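Long-range contacts in 2,3-dihydroxybenzoate-AMP ligase (Mycobacterium smegmatis, PDB 5KEI), which belongs to the ANL superfamily of AMP-binding enzymes, pairing a large AMP-binding region with a smaller AMP-binding-type C-terminal domain: residues Q18-L22 and R93-R97; N374-R378 and L446-V452. The contacts are given in a common frame with arbitrary orientation. Residue numbers count along the deposited sequence, not the author numbering.

How the contacts relate
The centres of contact 1 and contact 2 lie about 21 and 22 Å from the chain's centre, on opposite sides of it; they are about 40 Å apart and their nearest atoms about 29 Å, so neither touches the other. Along the chain they follow in series. Contact 1 lays the N-terminal end of the model against the entrance to strand 97-101 of the seven-stranded mixed sheet, whereas contact 2 joins the edge of the nine-stranded sheet to the four-stranded antiparallel sheet. Both use a type II turn with glycine in its third position just before a strand, but only contact 2 adds main-chain hydrogen bonds between its segments.

Contact 1: residues Q18-L22 and R93-R97; sequences QSSLL and RPGDR
A type II beta turn, Arg93 to Asp96, leads into strand 97-101 of the mixed, largely parallel sheet, and the first modelled residues of the chain lie along it in roughly the same direction. The register is set by Ser19 and Gly95, whose CA atoms are 5.9 Å apart; 330 Å² is buried. Segment 18-22 is irregular: Ser19 is extended (phi/psi -111/100), then Ser20 (-74/7) and Leu21 (-56/-46) bend the chain. Arg93 opens the turn, its O accepting Asp96 N at 3.0 Å. Gln18 NE2 packs over one face of the Arg93 guanidinium, 3.3 Å from Arg93 NH2; both are donors, so this is not a hydrogen bond. Pro94 (-44/135) suits the second position, where its ring already fixes phi; its O lies 3.8 Å from Ser19 OG. Gly95 (91/-20) takes the positive phi of the third position, and a CB here would run into both the Pro94 carbonyl and Ser19 OG. Asp96 turns away, yet its carboxylate folds back to brace the turn, OD2 accepting Arg93 N at 3.1 Å. Arg97, long enough to reach back, uses chi1 to chi3 of m, t, m. Its NH2 gives a weak hydrogen bond to Gly95 O (2.8 Å) and its NE another to Ser141 O. Leu21 lays its CA over one face of the Arg97 guanidinium, 3.7 Å from NH2, while its side chain packs on Val121, Pro207 and Phe416. At the guanidinium edge, Arg97 NH1 donates to Ser20 OG (chi1 p) at 2.9 Å.

Contact 2: residues N374-R378 and L446-V452; sequences NTQGR and LAGYLEV
Three strong hydrogen bonds, two of them wholly main-chain, and a weaker fourth join segments 374-378 and 446-452, which run antiparallel and bridge two sheets: 374-378 enters edge strand 378-379 of the nine-stranded sheet, while 450-455 is an edge strand of the four-stranded antiparallel one. Leu450 O accepts Gln376 N at 2.9 Å, and Leu450 N donates to Gly377 O at 3.0 Å. The side chain of Gln376 (chi1 m, chi2 p) extends the pairing, OE1 accepting Val452 N at 2.9 Å; its NE2 is hydrogen-bonded to Gln351 OE1. CA atoms pair Thr375 with Glu451 (5.3 Å) and Arg378 with Tyr449 (5.2 Å). Gly377 (82/-164) has the positive phi that glycine tolerates best. Thr375 OG1, just past helix 369-374, is hydrogen-bonded to Val371 O and weakly accepts Gly377 N (3.4 Å). Before the strand, a type II turn from Leu446 to Tyr449 (Tyr449 N to Leu446 O 3.2 Å) has Gly448 at 96/-17, where a CB would jam against the Ala447 carbonyl. Leu446 supplies apolar bulk, CD2 lying 3.9 Å from Thr375 CG2, which also meets Tyr449 CB at 3.6 Å. The extended Arg378 side chain (chi1 p, then t, t) sets CD over the Tyr449 ring face, a CH-pi contact 4.0 Å from the centroid. Its NE donates weakly to Tyr449 OH (3.2 Å), and one water links Arg378 NH2 (3.2 Å) to Tyr449 OH (3.0 Å).

Contact 1: residues Q18-L22 and R93-R97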
loop_
_atom_site.group_PDB
_atom_site.type_symbol
_atom_site.label_atom_id
_atom_site.label_comp_id
_atom_site.label_asym_id
_atom_site.label_seq_id
_atom_site.Cartn_x
_atom_site.Cartn_y
_atom_site.Cartn_z
ATOM N N GLN A 18 19.636 9.639 -15.853
ATOM C CA GLN A 18 18.682 10.591 -15.294
ATOM C C GLN A 18 17.825 9.951 -14.203
ATOM O O GLN A 18 16.934 10.595 -13.637
ATOM C CB GLN A 18 17.783 11.142 -16.398
ATOM C CG GLN A 18 17.286 10.078 -17.359
ATOM C CD GLN A 18 16.679 10.668 -18.609
ATOM O OE1 GLN A 18 16.879 11.842 -18.913
ATOM N NE2 GLN A 18 15.924 9.859 -19.340
ATOM N N SER A 19 18.093 8.677 -13.914
ATOM C CA SER A 19 17.242 7.913 -13.002
ATOM C C SER A 19 17.880 7.553 -11.656
ATOM O O SER A 19 18.655 6.597 -11.507
ATOM C CB SER A 19 16.741 6.646 -13.687
ATOM O OG SER A 19 15.645 6.975 -14.522
ATOM N N SER A 20 17.506 8.367 -10.681
ATOM C CA SER A 20 17.617 8.059 -9.276
ATOM C C SER A 20 16.545 7.055 -8.895
ATOM O O SER A 20 16.340 6.792 -7.707
ATOM C CB SER A 20 17.442 9.332 -8.460
ATOM O OG SER A 20 16.337 10.054 -8.984
ATOM N N LEU A 21 15.830 6.536 -9.896
ATOM C CA LEU A 21 14.873 5.466 -9.660
ATOM C C LEU A 21 15.612 4.315 -8.999
ATOM O O LEU A 21 15.142 3.771 -8.011
ATOM C CB LEU A 21 14.201 5.001 -10.954
ATOM C CG LEU A 21 13.372 3.716 -10.811
ATOM C CD1 LEU A 21 12.327 3.871 -9.728
ATOM C CD2 LEU A 21 12.701 3.281 -12.120
ATOM N N LEU A 22 16.784 3.976 -9.530
ATOM C CA LEU A 22 17.582 2.873 -8.992
ATOM C C LEU A 22 18.228 3.250 -7.662
ATOM O O LEU A 22 18.503 2.385 -6.820
ATOM C CB LEU A 22 18.645 2.435 -10.002
ATOM C CG LEU A 22 18.031 1.733 -11.218
ATOM C CD1 LEU A 22 19.090 1.081 -12.106
ATOM C CD2 LEU A 22 16.980 0.701 -10.771
ATOM N N ARG A 93 9.891 11.506 -18.943
ATOM C CA ARG A 93 10.787 10.504 -19.507
ATOM C C ARG A 93 10.741 9.221 -18.688
ATOM O O ARG A 93 10.395 9.269 -17.520
ATOM C CB ARG A 93 12.219 11.063 -19.562
ATOM C CG ARG A 93 12.354 12.344 -20.377
ATOM C CD ARG A 93 12.629 12.057 -21.850
ATOM N NE ARG A 93 14.049 11.789 -22.072
ATOM C CZ ARG A 93 14.562 10.595 -22.370
ATOM N NH1 ARG A 93 13.768 9.538 -22.516
ATOM N NH2 ARG A 93 15.872 10.465 -22.540
ATOM N N PRO A 94 11.090 8.072 -19.301
ATOM C CA PRO A 94 11.140 6.813 -18.556
ATOM C C PRO A 94 11.829 6.957 -17.186
ATOM O O PRO A 94 12.862 7.627 -17.076
ATOM C CB PRO A 94 11.940 5.898 -19.488
ATOM C CG PRO A 94 11.578 6.377 -20.839
ATOM C CD PRO A 94 11.453 7.878 -20.719
ATOM N N GLY A 95 11.227 6.367 -16.153
ATOM C CA GLY A 95 11.778 6.413 -14.812
ATOM C C GLY A 95 11.276 7.579 -13.979
ATOM O O GLY A 95 11.369 7.555 -12.758
ATOM N N ASP A 96 10.760 8.608 -14.638
ATOM C CA ASP A 96 10.238 9.786 -13.940
ATOM C C ASP A 96 9.039 9.411 -13.090
ATOM O O ASP A 96 8.150 8.696 -13.535
ATOM C CB ASP A 96 9.831 10.879 -14.932
ATOM C CG ASP A 96 11.022 11.708 -15.420
ATOM O OD1 ASP A 96 12.166 11.399 -15.012
ATOM O OD2 ASP A 96 10.807 12.670 -16.205
ATOM N N ARG A 97 8.990 9.910 -11.868
ATOM C CA ARG A 97 7.869 9.554 -11.018
ATOM C C ARG A 97 6.836 10.661 -11.063
ATOM O O ARG A 97 7.161 11.846 -11.170
ATOM C CB ARG A 97 8.403 9.225 -9.629
ATOM C CG ARG A 97 9.509 8.183 -9.851
ATOM C CD ARG A 97 10.299 7.780 -8.683
ATOM N NE ARG A 97 11.441 8.639 -8.385
ATOM C CZ ARG A 97 12.509 8.815 -9.159
ATOM N NH1 ARG A 97 13.487 9.595 -8.725
ATOM N NH2 ARG A 97 12.598 8.257 -10.355
#

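Contact 2: residues N374-R378 and L446-V452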
loop_
_atom_site.group_PDB
_atom_site.type_symbol
_atom_site.label_atom_id
_atom_site.label_comp_id
_atom_site.label_asym_id
_atom_site.label_seq_id
_atom_site.Cartn_x
_atom_site.Cartn_y
_atom_site.Cartn_z
ATOM N N ASN A 374 -13.775 -17.141 10.971
ATOM C CA ASN A 374 -12.894 -17.003 12.128
ATOM C C ASN A 374 -11.413 -16.858 11.817
ATOM O O ASN A 374 -10.594 -16.864 12.742
ATOM C CB ASN A 374 -13.068 -18.195 13.069
ATOM C CG ASN A 374 -14.473 -18.305 13.597
ATOM O OD1 ASN A 374 -14.803 -17.719 14.622
ATOM N ND2 ASN A 374 -15.310 -19.060 12.901
ATOM N N THR A 375 -11.059 -16.768 10.533
ATOM C CA THR A 375 -9.649 -16.612 10.154
ATOM C C THR A 375 -9.450 -15.413 9.233
ATOM O O THR A 375 -10.397 -14.925 8.624
ATOM C CB THR A 375 -9.069 -17.894 9.450
ATOM O OG1 THR A 375 -9.549 -17.991 8.099
ATOM C CG2 THR A 375 -9.444 -19.155 10.217
ATOM N N GLN A 376 -8.213 -14.942 9.126
ATOM C CA GLN A 376 -7.888 -13.945 8.114
ATOM C C GLN A 376 -7.021 -14.572 7.003
ATOM O O GLN A 376 -6.113 -13.923 6.479
ATOM C CB GLN A 376 -7.178 -12.733 8.741
ATOM C CG GLN A 376 -8.068 -11.826 9.588
ATOM C CD GLN A 376 -8.657 -12.514 10.809
ATOM O OE1 GLN A 376 -7.938 -12.849 11.767
ATOM N NE2 GLN A 376 -9.984 -12.724 10.788
ATOM N N GLY A 377 -7.303 -15.832 6.656
ATOM C CA GLY A 377 -6.686 -16.478 5.502
ATOM C C GLY A 377 -5.300 -17.077 5.686
ATOM O O GLY A 377 -4.859 -17.310 6.812
ATOM N N ARG A 378 -4.616 -17.360 4.581
ATOM C CA ARG A 378 -3.247 -17.868 4.636
ATOM C C ARG A 378 -2.551 -17.378 3.361
ATOM O O ARG A 378 -3.245 -16.918 2.441
ATOM C CB ARG A 378 -3.217 -19.420 4.795
ATOM C CG ARG A 378 -3.829 -20.220 3.652
ATOM C CD ARG A 378 -3.838 -21.741 3.905
ATOM N NE ARG A 378 -4.657 -22.395 2.887
ATOM C CZ ARG A 378 -4.197 -22.811 1.712
ATOM N NH1 ARG A 378 -2.917 -22.676 1.424
ATOM N NH2 ARG A 378 -5.011 -23.361 0.822
ATOM N N LEU A 446 -9.175 -24.932 11.969
ATOM C CA LEU A 446 -8.603 -23.666 11.500
ATOM C C LEU A 446 -7.096 -23.782 11.315
ATOM O O LEU A 446 -6.408 -22.776 11.142
ATOM C CB LEU A 446 -8.912 -22.522 12.475
ATOM C CG LEU A 446 -10.365 -22.341 12.927
ATOM C CD1 LEU A 446 -10.498 -21.121 13.821
ATOM C CD2 LEU A 446 -11.325 -22.258 11.737
ATOM N N ALA A 447 -6.590 -25.009 11.347
ATOM C CA ALA A 447 -5.155 -25.255 11.216
ATOM C C ALA A 447 -4.599 -24.733 9.893
ATOM O O ALA A 447 -5.188 -24.945 8.838
ATOM C CB ALA A 447 -4.864 -26.742 11.346
ATOM N N GLY A 448 -3.452 -24.061 9.953
ATOM C CA GLY A 448 -2.822 -23.518 8.757
ATOM C C GLY A 448 -3.170 -22.057 8.528
ATOM O O GLY A 448 -2.495 -21.352 7.770
ATOM N N TYR A 449 -4.224 -21.594 9.193
ATOM C CA TYR A 449 -4.722 -20.251 8.957
ATOM C C TYR A 449 -4.247 -19.262 10.020
ATOM O O TYR A 449 -3.874 -19.639 11.135
ATOM C CB TYR A 449 -6.253 -20.274 8.845
ATOM C CG TYR A 449 -6.687 -20.855 7.512
ATOM C CD1 TYR A 449 -6.968 -20.024 6.431
ATOM C CD2 TYR A 449 -6.764 -22.241 7.320
ATOM C CE1 TYR A 449 -7.336 -20.549 5.187
ATOM C CE2 TYR A 449 -7.125 -22.781 6.080
ATOM C CZ TYR A 449 -7.407 -21.927 5.011
ATOM O OH TYR A 449 -7.773 -22.444 3.775
ATOM N N LEU A 450 -4.241 -17.994 9.630
ATOM C CA LEU A 450 -3.834 -16.899 10.489
ATOM C C LEU A 450 -5.002 -16.269 11.239
ATOM O O LEU A 450 -6.118 -16.219 10.726
ATOM C CB LEU A 450 -3.144 -15.820 9.656
ATOM C CG LEU A 450 -1.727 -16.122 9.198
ATOM C CD1 LEU A 450 -1.147 -14.907 8.476
ATOM C CD2 LEU A 450 -0.884 -16.511 10.396
ATOM N N GLU A 451 -4.739 -15.773 12.446
ATOM C CA GLU A 451 -5.654 -14.825 13.083
ATOM C C GLU A 451 -4.921 -13.574 13.555
ATOM O O GLU A 451 -3.907 -13.672 14.247
ATOM C CB GLU A 451 -6.379 -15.444 14.265
ATOM C CG GLU A 451 -7.251 -14.423 14.977
ATOM C CD GLU A 451 -7.983 -14.989 16.174
ATOM O OE1 GLU A 451 -7.432 -15.897 16.834
ATOM O OE2 GLU A 451 -9.112 -14.529 16.443
ATOM N N VAL A 452 -5.435 -12.406 13.174
ATOM C CA VAL A 452 -4.849 -11.124 13.567
ATOM C C VAL A 452 -5.442 -10.694 14.899
ATOM O O VAL A 452 -6.666 -10.579 15.030
ATOM C CB VAL A 452 -5.106 -10.012 12.513
ATOM C CG1 VAL A 452 -4.597 -8.695 13.020
ATOM C CG2 VAL A 452 -4.455 -10.353 11.166
HETATM O O HOH W 1 -8.092 -24.162 1.367
#